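Local coordinates for tartronic semialdehyde reductase (PDB 1YB4), which catalyses the NAD(P)H-dependent reduction of tartronate semialdehyde (2-hydroxy-3-oxopropanoate) to (R)-glycerate, at residues V31-I34 / G35-D39; E184-S187 / E188-F192; V191-K195 / A196-P200. All blocks are in the same frame, centred on the assembly; numbering follows the deposited sequence.

Contact 1 of 3, residues V31-I34 / G35-D39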
loop_
_atom_site.group_PDB
_atom_site.type_symbol
_atom_site.label_atom_id
_atom_site.label_comp_id
_atom_site.label_asym_id
_atom_site.label_seq_id
_atom_site.Cartn_x
_atom_site.Cartn_y
_atom_site.Cartn_z
ATOM N N VAL A 31 35.695 27.805 -11.011
ATOM C CA VAL A 31 34.394 27.194 -11.223
ATOM C C VAL A 31 34.149 26.772 -12.659
ATOM O O VAL A 31 34.956 27.045 -13.543
ATOM C CB VAL A 31 33.273 28.160 -10.812
ATOM C CG1 VAL A 31 33.583 28.746 -9.438
ATOM C CG2 VAL A 31 33.121 29.254 -11.845
ATOM N N THR A 32 33.013 26.112 -12.875
ATOM C CA THR A 32 32.606 25.630 -14.194
ATOM C C THR A 32 31.194 25.060 -14.120
ATOM O O THR A 32 30.766 24.593 -13.069
ATOM C CB THR A 32 33.531 24.508 -14.703
ATOM O OG1 THR A 32 33.242 24.249 -16.078
ATOM C CG2 THR A 32 33.300 23.226 -13.921
ATOM N N THR A 33 30.478 25.100 -15.238
ATOM C CA THR A 33 29.110 24.580 -15.320
ATOM C C THR A 33 28.635 24.810 -16.748
ATOM O O THR A 33 29.290 25.534 -17.506
ATOM C CB THR A 33 28.151 25.290 -14.311
ATOM O OG1 THR A 33 26.819 24.789 -14.475
ATOM C CG2 THR A 33 28.148 26.792 -14.524
ATOM N N ILE A 34 27.518 24.190 -17.123
ATOM C CA ILE A 34 26.993 24.335 -18.479
ATOM C C ILE A 34 26.455 25.739 -18.728
ATOM O O ILE A 34 26.764 26.358 -19.746
ATOM C CB ILE A 34 25.857 23.308 -18.770
ATOM C CG1 ILE A 34 24.637 23.585 -17.879
ATOM C CG2 ILE A 34 26.345 21.905 -18.523
ATOM C CD1 ILE A 34 23.592 24.510 -18.520
ATOM N N GLY A 35 25.679 26.246 -17.776
ATOM C CA GLY A 35 25.095 27.558 -17.935
ATOM C C GLY A 35 26.063 28.706 -17.758
ATOM O O GLY A 35 27.277 28.509 -17.654
ATOM N N PRO A 36 25.534 29.939 -17.764
ATOM C CA PRO A 36 26.334 31.151 -17.598
ATOM C C PRO A 36 26.608 31.409 -16.126
ATOM O O PRO A 36 25.679 31.457 -15.320
ATOM C CB PRO A 36 25.444 32.224 -18.201
ATOM C CG PRO A 36 24.066 31.743 -17.819
ATOM C CD PRO A 36 24.150 30.278 -18.158
ATOM N N VAL A 37 27.879 31.564 -15.780
ATOM C CA VAL A 37 28.248 31.828 -14.403
ATOM C C VAL A 37 27.652 33.160 -13.960
ATOM O O VAL A 37 27.822 34.179 -14.615
ATOM C CB VAL A 37 29.772 31.895 -14.233
ATOM C CG1 VAL A 37 30.114 32.244 -12.804
ATOM C CG2 VAL A 37 30.394 30.581 -14.619
ATOM N N ALA A 38 26.941 33.139 -12.842
ATOM C CA ALA A 38 26.329 34.346 -12.309
ATOM C C ALA A 38 27.432 35.396 -12.177
ATOM O O ALA A 38 28.569 35.087 -11.802
ATOM C CB ALA A 38 25.709 34.061 -10.951
ATOM N N ASP A 39 27.104 36.639 -12.497
ATOM C CA ASP A 39 28.084 37.714 -12.410
ATOM C C ASP A 39 28.676 37.829 -10.999
ATOM O O ASP A 39 29.894 37.940 -10.834
ATOM C CB ASP A 39 27.430 39.044 -12.780
ATOM C CG ASP A 39 27.506 40.059 -11.646
ATOM O OD1 ASP A 39 28.566 40.711 -11.495
ATOM O OD2 ASP A 39 26.513 40.184 -10.890
#
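V31 and V37 meet through one methyl each, CG2 to CG2 at 4.1 Å, and so bring together the two arms of a loop that reverses at I34 and G35. The apolar group is small. V31 points its CB at the returning arm, and the two valines meet at a slant rather than lying alongside one another. T33 adds a looser contact from the same arm: its CG2 comes to 4.4 Å from CG2 of V37, so that the V37 methyl has a neighbour both at the start of the loop and near its bend.

Around the bend, side chains pack on backbone. The hydroxyl of T33 lies anti to the backbone N (chi1 177°), which turns the methyl inward, and CG2 of T33 sits 3.7 Å from the carbonyl O of G35. I34 directs its CB away from the returning arm, and the placing of its exposed tip against the next peptide is doubtful.

Outside the loop, the backbone of V31 is hydrogen-bonded to V47, and its side chain touches L41 of helix 39-42. T33 and V37 both rest on L11, in what appears to be the glycine-rich turn of a Rossmann-type dinucleotide-binding domain.

The loop follows the second strand of that domain, a place that in such folds commonly lies near the adenosine end of the cofactor. The two arms share no hydrogen bond, and A38 at the N-cap position leads straight on into helix 39-42. The chemistry therefore implies a connection shaped by a few methyl contacts and by its surroundings rather than by polar pairing between its own arms.

Contact 2 of 3, residues E184-S187 / E188-F192; sequences EAVS and EALVF
Four consecutive backbone bonds of the i to i+4 kind carry the helix through this stretch, with E188 N, A189 N, L190 N and V191 N reaching back to the carbonyl oxygens of E184, A185, V186 and S187. V186 and L190, one turn apart, run alongside each other in the same direction, CG1 of V186 at 3.5 Å from CD1 of L190. V191 has CG1 anti to the backbone N (chi1 172°), which turns CG2 back over the carbonyl of S187, where the modelled distance is probably too short. S187 turns its hydroxyl back to the carbonyl of I183. The carboxylates of E184 and E188 converge with their planes 83° apart; the modelled gap between their oxygens is too short to be trusted. E188 has clear partners across the interface: its OE2 accepts from N258 N and its OE1 is hydrogen-bonded to T259 OG1, both of the second subunit. Buried in the assembly, this part of helix 167-195 is packed by helix 215-225 at V186, by helix 283-290 at S187 and V191, by helix 257-271 at E184, and by L181 of the second subunit at A185.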
loop_
_atom_site.group_PDB
_atom_site.type_symbol
_atom_site.label_atom_id
_atom_site.label_comp_id
_atom_site.label_asym_id
_atom_site.label_seq_id
_atom_site.Cartn_x
_atom_site.Cartn_y
_atom_site.Cartn_z
ATOM N N GLU A 184 2.914 12.681 4.879
ATOM C CA GLU A 184 1.731 11.930 4.498
ATOM C C GLU A 184 0.922 11.571 5.741
ATOM O O GLU A 184 -0.314 11.576 5.720
ATOM C CB GLU A 184 2.142 10.676 3.728
ATOM C CG GLU A 184 1.049 10.071 2.848
ATOM C CD GLU A 184 0.112 9.152 3.608
ATOM O OE1 GLU A 184 0.480 8.699 4.716
ATOM O OE2 GLU A 184 -0.987 8.866 3.080
ATOM N N ALA A 185 1.618 11.275 6.831
ATOM C CA ALA A 185 0.931 10.928 8.066
ATOM C C ALA A 185 0.070 12.091 8.573
ATOM O O ALA A 185 -1.109 11.913 8.879
ATOM C CB ALA A 185 1.936 10.495 9.125
ATOM N N VAL A 186 0.653 13.282 8.658
ATOM C CA VAL A 186 -0.099 14.450 9.117
ATOM C C VAL A 186 -1.311 14.674 8.194
ATOM O O VAL A 186 -2.391 15.063 8.656
ATOM C CB VAL A 186 0.813 15.721 9.140
ATOM C CG1 VAL A 186 0.062 16.919 9.728
ATOM C CG2 VAL A 186 2.068 15.423 9.969
ATOM N N SER A 187 -1.136 14.403 6.901
ATOM C CA SER A 187 -2.211 14.562 5.910
ATOM C C SER A 187 -3.402 13.617 6.158
ATOM O O SER A 187 -4.567 14.017 6.065
ATOM C CB SER A 187 -1.664 14.300 4.500
ATOM O OG SER A 187 -0.551 15.128 4.197
ATOM N N GLU A 188 -3.103 12.360 6.468
ATOM C CA GLU A 188 -4.143 11.367 6.708
ATOM C C GLU A 188 -4.895 11.631 8.009
ATOM O O GLU A 188 -6.108 11.458 8.079
ATOM C CB GLU A 188 -3.534 9.958 6.744
ATOM C CG GLU A 188 -3.316 9.343 5.377
ATOM C CD GLU A 188 -2.931 7.864 5.427
ATOM O OE1 GLU A 188 -3.433 7.120 6.308
ATOM O OE2 GLU A 188 -2.138 7.435 4.560
ATOM N N ALA A 189 -4.159 12.048 9.036
ATOM C CA ALA A 189 -4.732 12.342 10.348
ATOM C C ALA A 189 -5.626 13.586 10.350
ATOM O O ALA A 189 -6.732 13.567 10.894
ATOM C CB ALA A 189 -3.609 12.503 11.361
ATOM N N LEU A 190 -5.149 14.666 9.740
ATOM C CA LEU A 190 -5.918 15.905 9.697
ATOM C C LEU A 190 -7.113 15.842 8.727
ATOM O O LEU A 190 -8.217 16.273 9.074
ATOM C CB LEU A 190 -4.989 17.080 9.366
ATOM C CG LEU A 190 -3.975 17.392 10.474
ATOM C CD1 LEU A 190 -3.013 18.478 10.043
ATOM C CD2 LEU A 190 -4.706 17.847 11.710
ATOM N N VAL A 191 -6.914 15.300 7.524
ATOM C CA VAL A 191 -8.032 15.181 6.584
ATOM C C VAL A 191 -9.133 14.381 7.298
ATOM O O VAL A 191 -10.309 14.750 7.278
ATOM C CB VAL A 191 -7.612 14.469 5.261
ATOM C CG1 VAL A 191 -8.817 14.178 4.401
ATOM C CG2 VAL A 191 -6.665 15.344 4.499
ATOM N N PHE A 192 -8.740 13.305 7.969
ATOM C CA PHE A 192 -9.683 12.476 8.714
ATOM C C PHE A 192 -10.338 13.273 9.849
ATOM O O PHE A 192 -11.554 13.255 10.006
ATOM C CB PHE A 192 -8.958 11.285 9.325
ATOM C CG PHE A 192 -9.597 10.793 10.582
ATOM C CD1 PHE A 192 -10.753 10.025 10.534
ATOM C CD2 PHE A 192 -9.086 11.160 11.818
ATOM C CE1 PHE A 192 -11.391 9.632 11.698
ATOM C CE2 PHE A 192 -9.723 10.771 12.992
ATOM C CZ PHE A 192 -10.875 10.010 12.937
#

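Contact 3 of 3, residues V191-K195 / A196-P200; sequences VFASK and AGADP
The carbonyl O of A193 is gripped by two backbone N-H groups from where the chain leaves the helix. The stronger bond runs from A198 N to A193 O, 3.0 Å, with the donor tilted 23° from the carbonyl plane. A weak one is added from A196 N to A193 O, 3.3 Å, and A196 N shares itself with the carbonyl O of F192, again weakly. One residue further on, G197 N bonds to S194 O at 2.7 Å; this short bond arrives from well above the carbonyl plane, so it does not use a lone-pair direction.

Two methyl contacts accompany this backbone turn. CB of A198 comes to 4.5 Å from CB of A193, the apolar pair that accompanies the A198 N to A193 O bond, and both alanines also touch V203 of helix 200-207. On another side of the turn, CB of A196 lies 4.3 Å from CE1 of the F192 ring, approaching it obliquely.

K195 runs outward, its chain extended from a CG anti to the backbone N (chi1 -170°). That stretch lets NZ reach A290 O of its own chain and A253 O of the second subunit, while A196 O accepts from K104 NZ of that subunit. The end of the helix is thus also part of the subunit interface.

G197 takes a positive phi of 103°, a conformation that glycine adopts readily, and so swings the chain out of the helix. Two residues on, D199 is at the N-cap position, with OD1 bonded to V201 N at the start of helix 200-207. The bonds from A198 to A193 and from G197 to S194, with the positive phi of G197, make a Schellman motif, the classic C-terminal stop of an alpha-helix, and the A193-A198 methyl pair goes with it.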
loop_
_atom_site.group_PDB
_atom_site.type_symbol
_atom_site.label_atom_id
_atom_site.label_comp_id
_atom_site.label_asym_id
_atom_site.label_seq_id
_atom_site.Cartn_x
_atom_site.Cartn_y
_atom_site.Cartn_z
ATOM N N VAL A 191 -6.914 15.300 7.524
ATOM C CA VAL A 191 -8.032 15.181 6.584
ATOM C C VAL A 191 -9.133 14.381 7.298
ATOM O O VAL A 191 -10.309 14.750 7.278
ATOM C CB VAL A 191 -7.612 14.469 5.261
ATOM C CG1 VAL A 191 -8.817 14.178 4.401
ATOM C CG2 VAL A 191 -6.665 15.344 4.499
ATOM N N PHE A 192 -8.740 13.305 7.969
ATOM C CA PHE A 192 -9.683 12.476 8.714
ATOM C C PHE A 192 -10.338 13.273 9.849
ATOM O O PHE A 192 -11.554 13.255 10.006
ATOM C CB PHE A 192 -8.958 11.285 9.325
ATOM C CG PHE A 192 -9.597 10.793 10.582
ATOM C CD1 PHE A 192 -10.753 10.025 10.534
ATOM C CD2 PHE A 192 -9.086 11.160 11.818
ATOM C CE1 PHE A 192 -11.391 9.632 11.698
ATOM C CE2 PHE A 192 -9.723 10.771 12.992
ATOM C CZ PHE A 192 -10.875 10.010 12.937
ATOM N N ALA A 193 -9.517 13.936 10.663
ATOM C CA ALA A 193 -10.029 14.736 11.773
ATOM C C ALA A 193 -11.002 15.757 11.213
ATOM O O ALA A 193 -12.044 16.021 11.792
ATOM C CB ALA A 193 -8.884 15.457 12.491
ATOM N N SER A 194 -10.655 16.332 10.069
ATOM C CA SER A 194 -11.517 17.330 9.469
ATOM C C SER A 194 -12.857 16.747 9.047
ATOM O O SER A 194 -13.903 17.230 9.480
ATOM C CB SER A 194 -10.833 17.970 8.271
ATOM O OG SER A 194 -11.697 18.909 7.671
ATOM N N LYS A 195 -12.823 15.709 8.206
ATOM C CA LYS A 195 -14.052 15.078 7.727
ATOM C C LYS A 195 -14.870 14.501 8.882
ATOM O O LYS A 195 -16.060 14.216 8.732
ATOM C CB LYS A 195 -13.738 13.979 6.697
ATOM C CG LYS A 195 -14.977 13.435 5.975
ATOM C CD LYS A 195 -14.632 12.669 4.684
ATOM C CE LYS A 195 -15.882 12.439 3.833
ATOM N NZ LYS A 195 -15.621 11.782 2.516
ATOM N N ALA A 196 -14.233 14.338 10.038
ATOM C CA ALA A 196 -14.919 13.812 11.214
ATOM C C ALA A 196 -15.650 14.952 11.944
ATOM O O ALA A 196 -16.459 14.717 12.840
ATOM C CB ALA A 196 -13.909 13.117 12.154
ATOM N N GLY A 197 -15.368 16.187 11.544
ATOM C CA GLY A 197 -16.004 17.331 12.172
ATOM C C GLY A 197 -15.158 18.124 13.164
ATOM O O GLY A 197 -15.625 19.125 13.716
ATOM N N ALA A 198 -13.926 17.689 13.406
ATOM C CA ALA A 198 -13.051 18.382 14.345
ATOM C C ALA A 198 -12.294 19.493 13.622
ATOM O O ALA A 198 -12.221 19.506 12.390
ATOM C CB ALA A 198 -12.071 17.395 14.968
ATOM N N ASP A 199 -11.727 20.418 14.389
ATOM C CA ASP A 199 -10.986 21.536 13.825
ATOM C C ASP A 199 -9.522 21.165 13.771
ATOM O O ASP A 199 -8.887 20.934 14.815
ATOM C CB ASP A 199 -11.152 22.793 14.699
ATOM C CG ASP A 199 -10.462 24.026 14.114
ATOM O OD1 ASP A 199 -9.431 23.879 13.417
ATOM O OD2 ASP A 199 -10.946 25.152 14.367
ATOM N N PRO A 200 -8.957 21.113 12.555
ATOM C CA PRO A 200 -7.538 20.762 12.416
ATOM C C PRO A 200 -6.598 21.597 13.290
ATOM O O PRO A 200 -5.621 21.073 13.832
ATOM C CB PRO A 200 -7.265 20.909 10.901
ATOM C CG PRO A 200 -8.477 21.631 10.353
ATOM C CD PRO A 200 -9.618 21.191 11.242
#

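Overall arrangement
From the N terminus, contact 1 comes first, in the loop between strand 28-31 and helix 39-42 of the NAD-binding domain. The chain then completes that domain before entering helix 167-195, where contact 2 joins successive turns and contact 3 ends the helix and leads to helix 200-207. Contact 1 closes before the other two open; contacts 2 and 3 overlap, sharing V191 and F192, and none encloses another. Contacts 2 and 3 have centres about 9 Å apart and touch at L190 and P200; both also face the second subunit. Contact 1 lies across the chain's centre from them, its centre about 42 Å from that of contact 2 and 49 Å from that of contact 3.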